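Local structure of putative exported protein (Bacteroides fragilis, 3FZX) at residues F11-G16 / A190-I195; G16-R21 / I33-V38; G47-A52 / V70-D75. The protein is of unknown function but binds calcium and has a YmcC-like beta-barrel fold related to the LolA/LolB lipoprotein carriers, so it may bind lipid. All coordinates share one frame; numbering follows the deposited sequence.

Contact 1 of 3, residues F11-G16 / A190-I195; sequences FPNQEG and APNIGI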
loop_
_atom_site.group_PDB
_atom_site.type_symbol
_atom_site.label_atom_id
_atom_site.label_comp_id
_atom_site.label_asym_id
_atom_site.label_seq_id
_atom_site.Cartn_x
_atom_site.Cartn_y
_atom_site.Cartn_z
ATOM N N PHE A 11 -16.475 0.762 3.313
ATOM C CA PHE A 11 -15.975 2.126 3.484
ATOM C C PHE A 11 -16.975 3.070 2.807
ATOM O O PHE A 11 -17.637 2.683 1.859
ATOM C CB PHE A 11 -14.571 2.296 2.829
ATOM C CG PHE A 11 -13.834 3.523 3.297
ATOM C CD1 PHE A 11 -13.233 3.544 4.564
ATOM C CD2 PHE A 11 -13.730 4.642 2.496
ATOM C CE1 PHE A 11 -12.561 4.668 5.024
ATOM C CE2 PHE A 11 -13.031 5.786 2.934
ATOM C CZ PHE A 11 -12.464 5.808 4.201
ATOM N N PRO A 12 -17.114 4.308 3.291
ATOM C CA PRO A 12 -18.015 5.187 2.552
ATOM C C PRO A 12 -17.562 5.386 1.112
ATOM O O PRO A 12 -16.368 5.389 0.830
ATOM C CB PRO A 12 -17.928 6.500 3.320
ATOM C CG PRO A 12 -16.673 6.397 4.093
ATOM C CD PRO A 12 -16.608 4.973 4.497
ATOM N N ASN A 13 -18.522 5.534 0.211
ATOM C CA ASN A 13 -18.213 5.678 -1.181
ATOM C C ASN A 13 -18.972 6.764 -1.954
ATOM O O ASN A 13 -18.819 6.842 -3.148
ATOM C CB ASN A 13 -18.287 4.293 -1.853
ATOM C CG ASN A 13 -19.554 3.578 -1.560
ATOM O OD1 ASN A 13 -20.517 3.785 -2.255
ATOM N ND2 ASN A 13 -19.572 2.728 -0.518
ATOM N N GLN A 14 -19.737 7.628 -1.283
ATOM C CA GLN A 14 -20.358 8.790 -1.951
ATOM C C GLN A 14 -19.456 9.992 -1.793
ATOM O O GLN A 14 -19.095 10.329 -0.676
ATOM C CB GLN A 14 -21.704 9.171 -1.322
ATOM C CG GLN A 14 -22.679 8.043 -1.172
ATOM C CD GLN A 14 -24.054 8.495 -0.663
ATOM O OE1 GLN A 14 -24.315 9.698 -0.434
ATOM N NE2 GLN A 14 -24.938 7.522 -0.467
ATOM N N GLU A 15 -19.132 10.674 -2.888
ATOM C CA GLU A 15 -18.279 11.873 -2.824
ATOM C C GLU A 15 -18.830 12.860 -1.814
ATOM O O GLU A 15 -20.017 13.101 -1.800
ATOM C CB GLU A 15 -18.165 12.563 -4.202
ATOM C CG GLU A 15 -17.310 11.767 -5.173
ATOM C CD GLU A 15 -17.038 12.476 -6.500
ATOM O OE1 GLU A 15 -17.627 13.570 -6.751
ATOM O OE2 GLU A 15 -16.230 11.908 -7.284
ATOM N N GLY A 16 -17.962 13.413 -0.979
ATOM C CA GLY A 16 -18.372 14.385 0.029
ATOM C C GLY A 16 -18.801 13.749 1.343
ATOM O O GLY A 16 -18.853 14.433 2.346
ATOM N N ALA A 190 -18.698 -2.807 8.689
ATOM C CA ALA A 190 -19.971 -2.799 7.996
ATOM C C ALA A 190 -19.840 -2.184 6.610
ATOM O O ALA A 190 -18.981 -1.308 6.384
ATOM C CB ALA A 190 -21.024 -1.995 8.806
ATOM N N PRO A 191 -20.705 -2.623 5.676
ATOM C CA PRO A 191 -20.775 -2.067 4.328
ATOM C C PRO A 191 -21.019 -0.575 4.347
ATOM O O PRO A 191 -21.832 -0.103 5.140
ATOM C CB PRO A 191 -21.999 -2.755 3.722
ATOM C CG PRO A 191 -22.209 -4.013 4.534
ATOM C CD PRO A 191 -21.561 -3.820 5.851
ATOM N N ASN A 192 -20.315 0.137 3.463
ATOM C CA ASN A 192 -20.418 1.561 3.241
ATOM C C ASN A 192 -19.957 2.439 4.431
ATOM O O ASN A 192 -20.137 3.640 4.407
ATOM C CB ASN A 192 -21.836 1.954 2.771
ATOM C CG ASN A 192 -22.341 1.084 1.621
ATOM O OD1 ASN A 192 -21.652 0.877 0.627
ATOM N ND2 ASN A 192 -23.539 0.570 1.758
ATOM N N ILE A 193 -19.338 1.847 5.439
ATOM C CA ILE A 193 -18.872 2.601 6.621
ATOM C C ILE A 193 -17.432 2.276 6.942
ATOM O O ILE A 193 -16.621 3.166 7.107
ATOM C CB ILE A 193 -19.724 2.280 7.869
ATOM C CG1 ILE A 193 -21.204 2.564 7.619
ATOM C CG2 ILE A 193 -19.281 3.110 9.072
ATOM C CD1 ILE A 193 -22.103 1.911 8.702
ATOM N N GLY A 194 -17.095 0.992 6.972
ATOM C CA GLY A 194 -15.784 0.540 7.430
ATOM C C GLY A 194 -15.910 0.144 8.882
ATOM O O GLY A 194 -16.909 -0.480 9.284
ATOM N N ILE A 195 -14.942 0.563 9.687
ATOM C CA ILE A 195 -14.890 0.211 11.107
ATOM C C ILE A 195 -15.957 0.975 11.897
ATOM O O ILE A 195 -15.977 2.219 11.934
ATOM C CB ILE A 195 -13.482 0.526 11.748
ATOM C CG1 ILE A 195 -12.322 -0.104 10.941
ATOM C CG2 ILE A 195 -13.461 0.122 13.231
ATOM C CD1 ILE A 195 -12.507 -1.546 10.571
#

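Contact 2 of 3, residues G16-R21 / I33-V38; sequences GEQITR and ILVYRV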
loop_
_atom_site.group_PDB
_atom_site.type_symbol
_atom_site.label_atom_id
_atom_site.label_comp_id
_atom_site.label_asym_id
_atom_site.label_seq_id
_atom_site.Cartn_x
_atom_site.Cartn_y
_atom_site.Cartn_z
ATOM N N GLY A 16 -17.962 13.413 -0.979
ATOM C CA GLY A 16 -18.372 14.385 0.029
ATOM C C GLY A 16 -18.801 13.749 1.343
ATOM O O GLY A 16 -18.853 14.433 2.346
ATOM N N GLU A 17 -19.109 12.449 1.361
ATOM C CA GLU A 17 -19.573 11.797 2.603
ATOM C C GLU A 17 -18.477 11.873 3.663
ATOM O O GLU A 17 -17.302 11.771 3.323
ATOM C CB GLU A 17 -19.983 10.333 2.362
ATOM C CG GLU A 17 -20.464 9.617 3.626
ATOM C CD GLU A 17 -21.070 8.264 3.376
ATOM O OE1 GLU A 17 -21.160 7.833 2.201
ATOM O OE2 GLU A 17 -21.459 7.627 4.378
ATOM N N GLN A 18 -18.882 12.020 4.926
ATOM C CA GLN A 18 -17.971 12.251 6.055
ATOM C C GLN A 18 -18.332 11.366 7.256
ATOM O O GLN A 18 -19.468 11.351 7.683
ATOM C CB GLN A 18 -18.056 13.726 6.440
ATOM C CG GLN A 18 -16.772 14.297 6.922
ATOM C CD GLN A 18 -16.835 15.796 7.041
ATOM O OE1 GLN A 18 -16.931 16.336 8.144
ATOM N NE2 GLN A 18 -16.800 16.482 5.901
ATOM N N ILE A 19 -17.371 10.592 7.743
ATOM C CA ILE A 19 -17.554 9.645 8.843
ATOM C C ILE A 19 -16.649 10.110 9.971
ATOM O O ILE A 19 -15.484 10.434 9.717
ATOM C CB ILE A 19 -17.096 8.198 8.459
ATOM C CG1 ILE A 19 -17.970 7.609 7.347
ATOM C CG2 ILE A 19 -17.131 7.249 9.651
ATOM C CD1 ILE A 19 -19.389 7.677 7.588
ATOM N N THR A 20 -17.183 10.161 11.194
ATOM C CA THR A 20 -16.419 10.524 12.377
ATOM C C THR A 20 -16.426 9.358 13.328
ATOM O O THR A 20 -17.472 8.778 13.577
ATOM C CB THR A 20 -17.029 11.719 13.069
ATOM O OG1 THR A 20 -17.126 12.770 12.117
ATOM C CG2 THR A 20 -16.174 12.182 14.288
ATOM N N ARG A 21 -15.245 9.017 13.846
ATOM C CA ARG A 21 -15.115 7.992 14.855
ATOM C C ARG A 21 -14.355 8.590 16.067
ATOM O O ARG A 21 -13.345 9.284 15.907
ATOM C CB ARG A 21 -14.395 6.785 14.263
ATOM C CG ARG A 21 -14.634 5.527 15.072
ATOM C CD ARG A 21 -14.379 4.221 14.343
ATOM N NE ARG A 21 -12.949 3.921 14.322
ATOM C CZ ARG A 21 -12.154 3.993 13.264
ATOM N NH1 ARG A 21 -12.636 4.322 12.072
ATOM N NH2 ARG A 21 -10.859 3.709 13.400
ATOM N N ILE A 33 -10.392 12.280 17.893
ATOM C CA ILE A 33 -11.486 12.224 16.929
ATOM C C ILE A 33 -10.884 12.013 15.554
ATOM O O ILE A 33 -9.984 12.768 15.172
ATOM C CB ILE A 33 -12.280 13.529 16.909
ATOM C CG1 ILE A 33 -12.787 13.869 18.322
ATOM C CG2 ILE A 33 -13.423 13.438 15.872
ATOM C CD1 ILE A 33 -13.324 15.277 18.441
ATOM N N LEU A 34 -11.356 10.980 14.838
ATOM C CA LEU A 34 -10.895 10.686 13.481
ATOM C C LEU A 34 -12.030 10.994 12.496
ATOM O O LEU A 34 -13.173 10.537 12.677
ATOM C CB LEU A 34 -10.476 9.217 13.354
ATOM C CG LEU A 34 -10.066 8.722 11.946
ATOM C CD1 LEU A 34 -8.865 9.538 11.340
ATOM C CD2 LEU A 34 -9.770 7.201 11.939
ATOM N N VAL A 35 -11.710 11.750 11.451
ATOM C CA VAL A 35 -12.697 12.182 10.455
ATOM C C VAL A 35 -12.199 11.793 9.072
ATOM O O VAL A 35 -11.071 12.153 8.696
ATOM C CB VAL A 35 -12.903 13.713 10.459
ATOM C CG1 VAL A 35 -14.021 14.095 9.479
ATOM C CG2 VAL A 35 -13.223 14.224 11.850
ATOM N N TYR A 36 -13.019 11.043 8.340
ATOM C CA TYR A 36 -12.728 10.680 6.962
ATOM C C TYR A 36 -13.698 11.433 6.074
ATOM O O TYR A 36 -14.883 11.537 6.407
ATOM C CB TYR A 36 -12.985 9.194 6.738
ATOM C CG TYR A 36 -12.001 8.250 7.350
ATOM C CD1 TYR A 36 -10.690 8.177 6.870
ATOM C CD2 TYR A 36 -12.388 7.357 8.350
ATOM C CE1 TYR A 36 -9.760 7.248 7.405
ATOM C CE2 TYR A 36 -11.483 6.439 8.891
ATOM C CZ TYR A 36 -10.168 6.385 8.419
ATOM O OH TYR A 36 -9.278 5.468 8.958
ATOM N N ARG A 37 -13.220 11.950 4.948
ATOM C CA ARG A 37 -14.097 12.535 3.938
ATOM C C ARG A 37 -13.763 11.955 2.551
ATOM O O ARG A 37 -12.597 11.999 2.108
ATOM C CB ARG A 37 -13.992 14.058 3.932
ATOM C CG ARG A 37 -14.956 14.727 2.937
ATOM C CD ARG A 37 -14.790 16.251 2.833
ATOM N NE ARG A 37 -13.400 16.713 2.760
ATOM C CZ ARG A 37 -12.614 16.677 1.679
ATOM N NH1 ARG A 37 -13.039 16.174 0.514
ATOM N NH2 ARG A 37 -11.373 17.144 1.773
ATOM N N VAL A 38 -14.781 11.405 1.887
ATOM C CA VAL A 38 -14.637 10.841 0.555
ATOM C C VAL A 38 -14.369 11.977 -0.433
ATOM O O VAL A 38 -15.206 12.864 -0.594
ATOM C CB VAL A 38 -15.902 10.074 0.115
ATOM C CG1 VAL A 38 -15.774 9.638 -1.366
ATOM C CG2 VAL A 38 -16.151 8.870 1.017
#

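Contact 3 of 3, residues G47-A52 / V70-D75; sequences GMEVVA and VARCSD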
loop_
_atom_site.group_PDB
_atom_site.type_symbol
_atom_site.label_atom_id
_atom_site.label_comp_id
_atom_site.label_asym_id
_atom_site.label_seq_id
_atom_site.Cartn_x
_atom_site.Cartn_y
_atom_site.Cartn_z
ATOM N N GLY A 47 -14.117 -3.249 -10.235
ATOM C CA GLY A 47 -14.499 -2.673 -8.943
ATOM C C GLY A 47 -14.130 -1.200 -8.786
ATOM O O GLY A 47 -13.604 -0.574 -9.686
HETATM N N MSE A 48 -14.379 -0.662 -7.615
HETATM C CA MSE A 48 -14.276 0.770 -7.349
HETATM C C MSE A 48 -13.016 1.176 -6.567
HETATM O O MSE A 48 -12.468 0.386 -5.798
HETATM C CB MSE A 48 -15.521 1.135 -6.539
HETATM C CG MSE A 48 -15.618 2.517 -5.966
HETATM SE SE MSE A 48 -17.576 2.873 -5.654
HETATM C CE MSE A 48 -17.931 1.388 -4.405
ATOM N N GLU A 49 -12.587 2.421 -6.770
ATOM C CA GLU A 49 -11.494 3.031 -6.032
ATOM C C GLU A 49 -12.021 4.294 -5.352
ATOM O O GLU A 49 -12.601 5.155 -6.024
ATOM C CB GLU A 49 -10.372 3.439 -6.971
ATOM C CG GLU A 49 -9.106 3.903 -6.251
ATOM C CD GLU A 49 -8.099 2.788 -6.064
ATOM O OE1 GLU A 49 -8.494 1.595 -6.049
ATOM O OE2 GLU A 49 -6.886 3.109 -5.950
ATOM N N VAL A 50 -11.809 4.414 -4.041
ATOM C CA VAL A 50 -12.235 5.608 -3.277
ATOM C C VAL A 50 -11.003 6.242 -2.649
ATOM O O VAL A 50 -10.257 5.567 -1.963
ATOM C CB VAL A 50 -13.255 5.266 -2.162
ATOM C CG1 VAL A 50 -13.388 6.417 -1.145
ATOM C CG2 VAL A 50 -14.613 4.912 -2.738
ATOM N N VAL A 51 -10.771 7.520 -2.922
ATOM C CA VAL A 51 -9.702 8.284 -2.300
ATOM C C VAL A 51 -10.396 9.152 -1.241
ATOM O O VAL A 51 -11.331 9.897 -1.565
ATOM C CB VAL A 51 -8.950 9.158 -3.352
ATOM C CG1 VAL A 51 -7.986 10.147 -2.685
ATOM C CG2 VAL A 51 -8.189 8.270 -4.371
ATOM N N ALA A 52 -9.965 9.039 0.022
ATOM C CA ALA A 52 -10.536 9.850 1.102
ATOM C C ALA A 52 -9.443 10.619 1.832
ATOM O O ALA A 52 -8.331 10.142 1.931
ATOM C CB ALA A 52 -11.293 8.980 2.083
ATOM N N VAL A 70 -6.833 5.210 0.806
ATOM C CA VAL A 70 -7.585 4.562 -0.249
ATOM C C VAL A 70 -8.332 3.326 0.225
ATOM O O VAL A 70 -7.827 2.560 1.042
ATOM C CB VAL A 70 -6.643 4.230 -1.419
ATOM C CG1 VAL A 70 -7.359 3.436 -2.499
ATOM C CG2 VAL A 70 -6.091 5.537 -1.976
ATOM N N ALA A 71 -9.562 3.177 -0.279
ATOM C CA ALA A 71 -10.388 1.987 -0.085
ATOM C C ALA A 71 -10.672 1.500 -1.504
ATOM O O ALA A 71 -10.881 2.329 -2.406
ATOM C CB ALA A 71 -11.686 2.322 0.598
ATOM N N ARG A 72 -10.687 0.177 -1.706
ATOM C CA ARG A 72 -10.896 -0.383 -3.019
ATOM C C ARG A 72 -11.446 -1.799 -3.090
ATOM O O ARG A 72 -11.221 -2.620 -2.211
ATOM C CB ARG A 72 -9.608 -0.348 -3.864
ATOM C CG ARG A 72 -8.508 -1.265 -3.404
ATOM C CD ARG A 72 -7.397 -1.542 -4.452
ATOM N NE ARG A 72 -6.776 -0.344 -5.007
ATOM C CZ ARG A 72 -5.581 -0.302 -5.602
ATOM N NH1 ARG A 72 -4.791 -1.369 -5.661
ATOM N NH2 ARG A 72 -5.143 0.847 -6.107
ATOM N N CYS A 73 -12.113 -2.042 -4.213
ATOM C CA CYS A 73 -12.638 -3.326 -4.600
ATOM C C CYS A 73 -11.904 -3.697 -5.870
ATOM O O CYS A 73 -11.876 -2.929 -6.816
ATOM C CB CYS A 73 -14.135 -3.199 -4.909
ATOM S SG CYS A 73 -15.050 -4.526 -4.274
ATOM N N SER A 74 -11.275 -4.853 -5.865
ATOM C CA SER A 74 -10.666 -5.397 -7.053
ATOM C C SER A 74 -11.055 -6.876 -7.184
ATOM O O SER A 74 -10.807 -7.683 -6.288
ATOM C CB SER A 74 -9.173 -5.246 -7.016
ATOM O OG SER A 74 -8.674 -5.882 -8.171
ATOM N N ASP A 75 -11.662 -7.209 -8.317
ATOM C CA ASP A 75 -12.302 -8.502 -8.532
ATOM C C ASP A 75 -13.336 -8.638 -7.424
ATOM O O ASP A 75 -14.121 -7.693 -7.204
ATOM C CB ASP A 75 -11.280 -9.645 -8.637
ATOM C CG ASP A 75 -10.519 -9.632 -9.975
ATOM O OD1 ASP A 75 -11.007 -9.015 -10.960
ATOM O OD2 ASP A 75 -9.432 -10.256 -10.044
#

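Contact 1 of 3, residues F11-G16 / A190-I195
The side-chain amides of Asn13 and Asn192 meet with their planes 64° apart. Asn13 ND2 donates to Asn192 OD1 at 3.0 Å. OD1 lies in the Asn13 amide plane, but the donor is tilted 23° from the carbonyl plane of Asn192. The Phe11 ring is the other flat group. Pro12 CD sits over one face, toward the rim, and the ring packs edge-to-face with Tyr36. The same ring also touches Val50, Ala52, Met69 and Ala71 of the barrel wall.

Asn13 CG lies between its own backbone N and carbonyl carbon (chi1 51°). Asn13 ND2 also bonds Phe11 O at 3.1 Å, nearly in line with that C=O. One amide nitrogen thus ties its own loop and the other segment together.

The rest is close packing of backbone and the proline ring. Asn192 CA approaches Phe11 O at 3.3 Å, and Pro12 CA lies 3.2 Å from Asn192 O, both as CA-H...O contacts. Pro12 CD rests 3.2 Å from Ile193 O. Ala190 is opposed by two residues, Ile193 and Gly194, in a classic bulge. Gly194 N bonds Ala190 O, and Ile193 N does so weakly.

One amide bond at the exposed side, with CA-H...O contacts beside it, holds the loop before strand 18-25 against the turn into strand 194-202.

Contact 2 of 3, residues G16-R21 / I33-V38
Gln18 and Val35 touch through Gln18 CG and Val35 CG1, 3.8 Å apart. Gln18 NE2 lies against the Arg37 CD methylene at 3.7 Å, while the guanidinium of Arg37 is salt-bridged through NH1 to Asp39. Further along this face, Thr20 CG2 presses on Ile33 CG2 at 3.4 Å, a tight carbon pair. CG2, anti to the Thr20 backbone N, is the branch that meets Ile33.

The other face carries Ile19, Arg21, Leu34 and Tyr36. Arg21 lies side by side with Leu34 and Tyr36. Its NH1 meets the Tyr36 ring at the edge, 4.0 Å from CE2, and its NH2 is 3.9 Å from Leu34 CD2.

Antiparallel backbone bonds set this register. Ile19 and Tyr36 form one hydrogen-bonded pair, and Arg21 and Leu34 the next, with Leu34 N to Arg21 O at 2.8 Å. Beyond the paired residues, Val38 N bonds Glu17 O and Gly16 N bonds Val38 O. Strands 18-25 and 30-44 form the first hairpin of the barrel, and strand 207-217 flanks strand 18-25.

Asp84 OD1 forms a salt bridge with Arg21 NH1 and a hydrogen bond with Tyr36 OH, while Ser211 OG bonds Arg21 NE. The buried guanidinium therefore has polar partners, and the shared Asp84 oxygen would probably stabilise its positive charge.

Contact 3 of 3, residues G47-A52 / V70-D75
Glu49 and Arg72 lie side by side and point the same way, on one face of the antiparallel hairpin of strands 47-58 and 63-74. They are a non-hydrogen-bonded pair, and their side chains lie on the same face. The carboxylate and guanidinium planes are 33° apart. Arg72 grips the acid side-on: NE bonds OE1 at 2.8 Å, and NH2 bonds OE2 at 2.9 Å. The second bond is nearly straight (175°) and lies in the guanidinium plane. The first is more bent, with OE1 tilted from that plane. Glu49 bends at chi2 (94°), which turns CD toward the arginine.

Val70 is modelled in two conformers, so its contacts with this carboxylate and with Val51 are tentative. On the opposite face Val50 and Ala71 pair, with Phe9 against Val50. Their backbones bond both ways, and Cys73 N bonds Met48 O.

The ion pair faces the second subunit. Arg130 of that subunit makes a further salt bridge to Glu49 OE1, and its Tyr132 OH bonds OE2. Arg72 NH1 and NH2 bond carbonyls of Thr128 and Met102 there. This face of the hairpin forms part of the contact between the subunits. Beside the grip, Glu49 OE1 also comes within 3.1 Å of Arg72 CB.

All three contacts reach one antiparallel sheet closed into a barrel, and lie away from the calcium sites. Contact 1 joins segments near the two ends of the chain. Contacts 2 and 3 are nested in the loop it closes and follow each other in series. Contacts 1 and 2 share Gly16, with centres about 9 Å apart. The centres of contacts 1 and 3 are about 11 Å apart, and those of 2 and 3 about 16 Å. Strands 30-44 and 47-58 are neighbours, so the two hairpins run on in one wall. The N-terminal loop of contact 1 packs on the Val50 and Ala71 side of contact 3, while the Glu49 and Arg72 side meets the second subunit.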